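Local coordinates for protein peptidase, M20/M25/M40 family (Staphylococcus aureus, PDB 4EWT) that probably hydrolyses amide bonds of N-acylated amino acids or related compounds at a site holding two manganese ions, at residues 186-191 against 291-296. Numbering follows the deposited sequence.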
ATOM      1  N   ALA A 186     -21.505  10.263  -7.331  1.00 17.67           N
ATOM      2  CA  ALA A 186     -20.658  10.718  -8.439  1.00 18.49           C
ATOM      3  C   ALA A 186     -19.976   9.518  -9.080  1.00 18.15           C
ATOM      4  O   ALA A 186     -19.891   8.462  -8.466  1.00 17.89           O
ATOM      5  CB  ALA A 186     -19.645  11.752  -7.957  1.00 17.31           C
ATOM      6  N   PHE A 187     -19.512   9.693 -10.316  1.00 19.33           N
ATOM      7  CA  PHE A 187     -18.795   8.671 -11.062  1.00 20.13           C
ATOM      8  C   PHE A 187     -17.493   9.235 -11.608  1.00 19.35           C
ATOM      9  O   PHE A 187     -17.437  10.390 -12.023  1.00 20.09           O
ATOM     10  CB  PHE A 187     -19.635   8.190 -12.251  1.00 22.06           C
ATOM     11  CG  PHE A 187     -20.928   7.563 -11.850  1.00 25.61           C
ATOM     12  CD1 PHE A 187     -20.942   6.350 -11.153  1.00 28.40           C
ATOM     13  CD2 PHE A 187     -22.136   8.181 -12.152  1.00 28.23           C
ATOM     14  CE1 PHE A 187     -22.147   5.760 -10.775  1.00 30.04           C
ATOM     15  CE2 PHE A 187     -23.353   7.602 -11.781  1.00 28.42           C
ATOM     16  CZ  PHE A 187     -23.361   6.393 -11.100  1.00 30.66           C
ATOM     17  N   PHE A 188     -16.462   8.406 -11.656  1.00 18.22           N
ATOM     18  CA  PHE A 188     -15.209   8.820 -12.265  1.00 18.00           C
ATOM     19  C   PHE A 188     -14.547   7.726 -13.091  1.00 18.14           C
ATOM     20  O   PHE A 188     -14.699   6.529 -12.817  1.00 16.82           O
ATOM     21  CB  PHE A 188     -14.233   9.387 -11.212  1.00 17.81           C
ATOM     22  CG  PHE A 188     -13.810   8.390 -10.156  1.00 15.69           C
ATOM     23  CD1 PHE A 188     -12.599   7.727 -10.264  1.00 16.40           C
ATOM     24  CD2 PHE A 188     -14.611   8.163  -9.037  1.00 18.38           C
ATOM     25  CE1 PHE A 188     -12.185   6.809  -9.270  1.00 18.72           C
ATOM     26  CE2 PHE A 188     -14.219   7.251  -8.021  1.00 17.97           C
ATOM     27  CZ  PHE A 188     -13.016   6.575  -8.139  1.00 17.84           C
ATOM     28  N   LYS A 189     -13.824   8.166 -14.116  1.00 18.24           N
ATOM     29  CA  LYS A 189     -12.947   7.294 -14.880  1.00 18.92           C
ATOM     30  C   LYS A 189     -11.559   7.871 -14.747  1.00 18.05           C
ATOM     31  O   LYS A 189     -11.377   9.084 -14.838  1.00 18.48           O
ATOM     32  CB  LYS A 189     -13.351   7.262 -16.358  1.00 20.26           C
ATOM     33  CG  LYS A 189     -14.754   6.726 -16.588  1.00 23.19           C
ATOM     34  CD  LYS A 189     -15.133   6.759 -18.060  1.00 30.83           C
ATOM     35  CE  LYS A 189     -16.512   6.122 -18.288  1.00 33.05           C
ATOM     36  NZ  LYS A 189     -17.215   6.751 -19.450  1.00 38.99           N
ATOM     37  N   LEU A 190     -10.582   7.011 -14.499  1.00 16.54           N
ATOM     38  CA  LEU A 190      -9.210   7.470 -14.416  1.00 15.56           C
ATOM     39  C   LEU A 190      -8.358   6.651 -15.358  1.00 15.69           C
ATOM     40  O   LEU A 190      -8.327   5.413 -15.281  1.00 14.43           O
ATOM     41  CB  LEU A 190      -8.677   7.364 -12.984  1.00 14.39           C
ATOM     42  CG  LEU A 190      -7.174   7.601 -12.764  1.00 15.54           C
ATOM     43  CD1 LEU A 190      -6.736   9.062 -13.047  1.00 14.31           C
ATOM     44  CD2 LEU A 190      -6.821   7.200 -11.354  1.00 13.39           C
ATOM     45  N   LYS A 191      -7.680   7.342 -16.261  1.00 14.98           N
ATOM     46  CA  LYS A 191      -6.740   6.672 -17.113  1.00 15.86           C
ATOM     47  C   LYS A 191      -5.359   6.929 -16.542  1.00 14.71           C
ATOM     48  O   LYS A 191      -5.010   8.064 -16.271  1.00 14.41           O
ATOM     49  CB  LYS A 191      -6.852   7.147 -18.564  1.00 16.48           C
ATOM     50  CG  LYS A 191      -5.764   6.557 -19.457  1.00 19.81           C
ATOM     51  CD  LYS A 191      -6.067   6.714 -20.939  1.00 24.69           C
ATOM     52  CE  LYS A 191      -5.854   8.131 -21.396  1.00 27.42           C
ATOM     53  NZ  LYS A 191      -5.733   8.204 -22.900  1.00 32.46           N
ATOM     54  N   LEU A 291      -8.290  12.149 -15.442  1.00 20.13           N
ATOM     55  CA  LEU A 291      -9.454  11.999 -14.592  1.00 20.54           C
ATOM     56  C   LEU A 291     -10.658  12.731 -15.188  1.00 21.76           C
ATOM     57  O   LEU A 291     -10.578  13.920 -15.533  1.00 21.92           O
ATOM     58  CB  LEU A 291      -9.149  12.529 -13.195  1.00 20.10           C
ATOM     59  CG  LEU A 291     -10.155  12.290 -12.064  1.00 20.47           C
ATOM     60  CD1 LEU A 291     -10.376  10.826 -11.822  1.00 16.12           C
ATOM     61  CD2 LEU A 291      -9.667  12.984 -10.787  1.00 19.00           C
ATOM     62  N   GLU A 292     -11.745  11.980 -15.355  1.00 22.26           N
ATOM     63  CA  GLU A 292     -13.048  12.526 -15.712  1.00 23.98           C
ATOM     64  C   GLU A 292     -13.908  12.278 -14.467  1.00 22.96           C
ATOM     65  O   GLU A 292     -14.075  11.144 -14.042  1.00 21.74           O
ATOM     66  CB  GLU A 292     -13.636  11.785 -16.918  1.00 25.13           C
ATOM     67  CG  GLU A 292     -12.798  11.867 -18.205  1.00 30.36           C
ATOM     68  CD  GLU A 292     -13.255  10.869 -19.283  1.00 36.89           C
ATOM     69  OE1 GLU A 292     -12.387  10.141 -19.822  1.00 39.17           O
ATOM     70  OE2 GLU A 292     -14.480  10.799 -19.581  1.00 39.04           O
ATOM     71  N   TYR A 293     -14.415  13.343 -13.869  1.00 22.69           N
ATOM     72  CA  TYR A 293     -15.148  13.225 -12.631  1.00 22.22           C
ATOM     73  C   TYR A 293     -16.537  13.832 -12.847  1.00 23.64           C
ATOM     74  O   TYR A 293     -16.674  15.044 -13.053  1.00 24.28           O
ATOM     75  CB  TYR A 293     -14.380  13.930 -11.498  1.00 21.42           C
ATOM     76  CG  TYR A 293     -14.827  13.502 -10.114  1.00 19.76           C
ATOM     77  CD1 TYR A 293     -14.087  12.590  -9.378  1.00 17.26           C
ATOM     78  CD2 TYR A 293     -16.012  13.996  -9.557  1.00 19.27           C
ATOM     79  CE1 TYR A 293     -14.506  12.182  -8.110  1.00 17.60           C
ATOM     80  CE2 TYR A 293     -16.441  13.585  -8.290  1.00 18.14           C
ATOM     81  CZ  TYR A 293     -15.680  12.689  -7.579  1.00 17.42           C
ATOM     82  OH  TYR A 293     -16.088  12.298  -6.328  1.00 18.41           O
ATOM     83  N   ASN A 294     -17.558  12.976 -12.826  1.00 23.90           N
ATOM     84  CA  ASN A 294     -18.910  13.367 -13.225  1.00 25.11           C
ATOM     85  C   ASN A 294     -19.853  13.287 -12.050  1.00 24.75           C
ATOM     86  O   ASN A 294     -20.170  12.187 -11.569  1.00 23.79           O
ATOM     87  CB  ASN A 294     -19.432  12.460 -14.350  1.00 25.86           C
ATOM     88  CG  ASN A 294     -18.629  12.593 -15.645  1.00 29.13           C
ATOM     89  OD1 ASN A 294     -18.167  13.678 -16.011  1.00 31.33           O
ATOM     90  ND2 ASN A 294     -18.483  11.481 -16.356  1.00 32.26           N
ATOM     91  N   ASP A 295     -20.273  14.447 -11.564  1.00 25.05           N
ATOM     92  CA  ASP A 295     -21.301  14.502 -10.535  1.00 25.60           C
ATOM     93  C   ASP A 295     -22.594  13.882 -11.052  1.00 25.38           C
ATOM     94  O   ASP A 295     -22.909  13.931 -12.249  1.00 25.88           O
ATOM     95  CB  ASP A 295     -21.564  15.942 -10.077  1.00 27.09           C
ATOM     96  CG  ASP A 295     -22.051  16.008  -8.642  1.00 30.01           C
ATOM     97  OD1 ASP A 295     -21.748  15.069  -7.874  1.00 33.04           O
ATOM     98  OD2 ASP A 295     -22.727  16.992  -8.261  1.00 35.39           O
ATOM     99  N   ASP A 296     -23.347  13.307 -10.136  1.00 24.61           N
ATOM    100  CA  ASP A 296     -24.569  12.644 -10.498  1.00 25.39           C
ATOM    101  C   ASP A 296     -25.523  13.010  -9.364  1.00 24.72           C
ATOM    102  O   ASP A 296     -25.273  13.997  -8.685  1.00 25.24           O
ATOM    103  CB  ASP A 296     -24.319  11.137 -10.514  1.00 25.44           C
ATOM    104  CG  ASP A 296     -25.457  10.385 -11.071  1.00 27.93           C
ATOM    105  OD1 ASP A 296     -25.807  10.631 -12.249  1.00 31.52           O
ATOM    106  OD2 ASP A 296     -26.010   9.563 -10.319  1.00 29.49           O
TER
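Tyr293 lies against Ala186 and Phe188, its non-hydrogen-bonded partner, on the face of the sheet that packs on helix 264-285. From CB the tyrosine runs with CG anti to the backbone N (chi1 -162°). Beyond it, CD1 meets Phe188 CB at 3.7 Å and CE1 approaches Phe188 CD2, while CE2 lies by Ala186 CB, which CZ and OH also approach; Phe187 O sits over one ring face. The Phe188 and Tyr293 planes are nearly parallel, 5° apart, but the rings are offset so far, with centroids 5.9 Å apart, that little of one lies over the other. Leu291 CD1 fills in beside them, 4.1 Å from Phe188 CD1 and 4.0 Å from Leu190 CB.

Two pairs of backbone hydrogen bonds join Phe187 to Asn294 and Lys189 to Glu292; the shortest runs from Asn294 N to Phe187 O, 2.7 Å. Phe187, on the opposite face from Tyr293, has CE2 against the carboxylate of Asp296 in the loop after the strand, which is salt-bridged to Arg185, and its ring meets Phe246 of the second subunit edge-to-face. This antiparallel ladder, backed by a helix and reaching another subunit, is consistent with the dimerisation (lid) domain of M20-family peptidases.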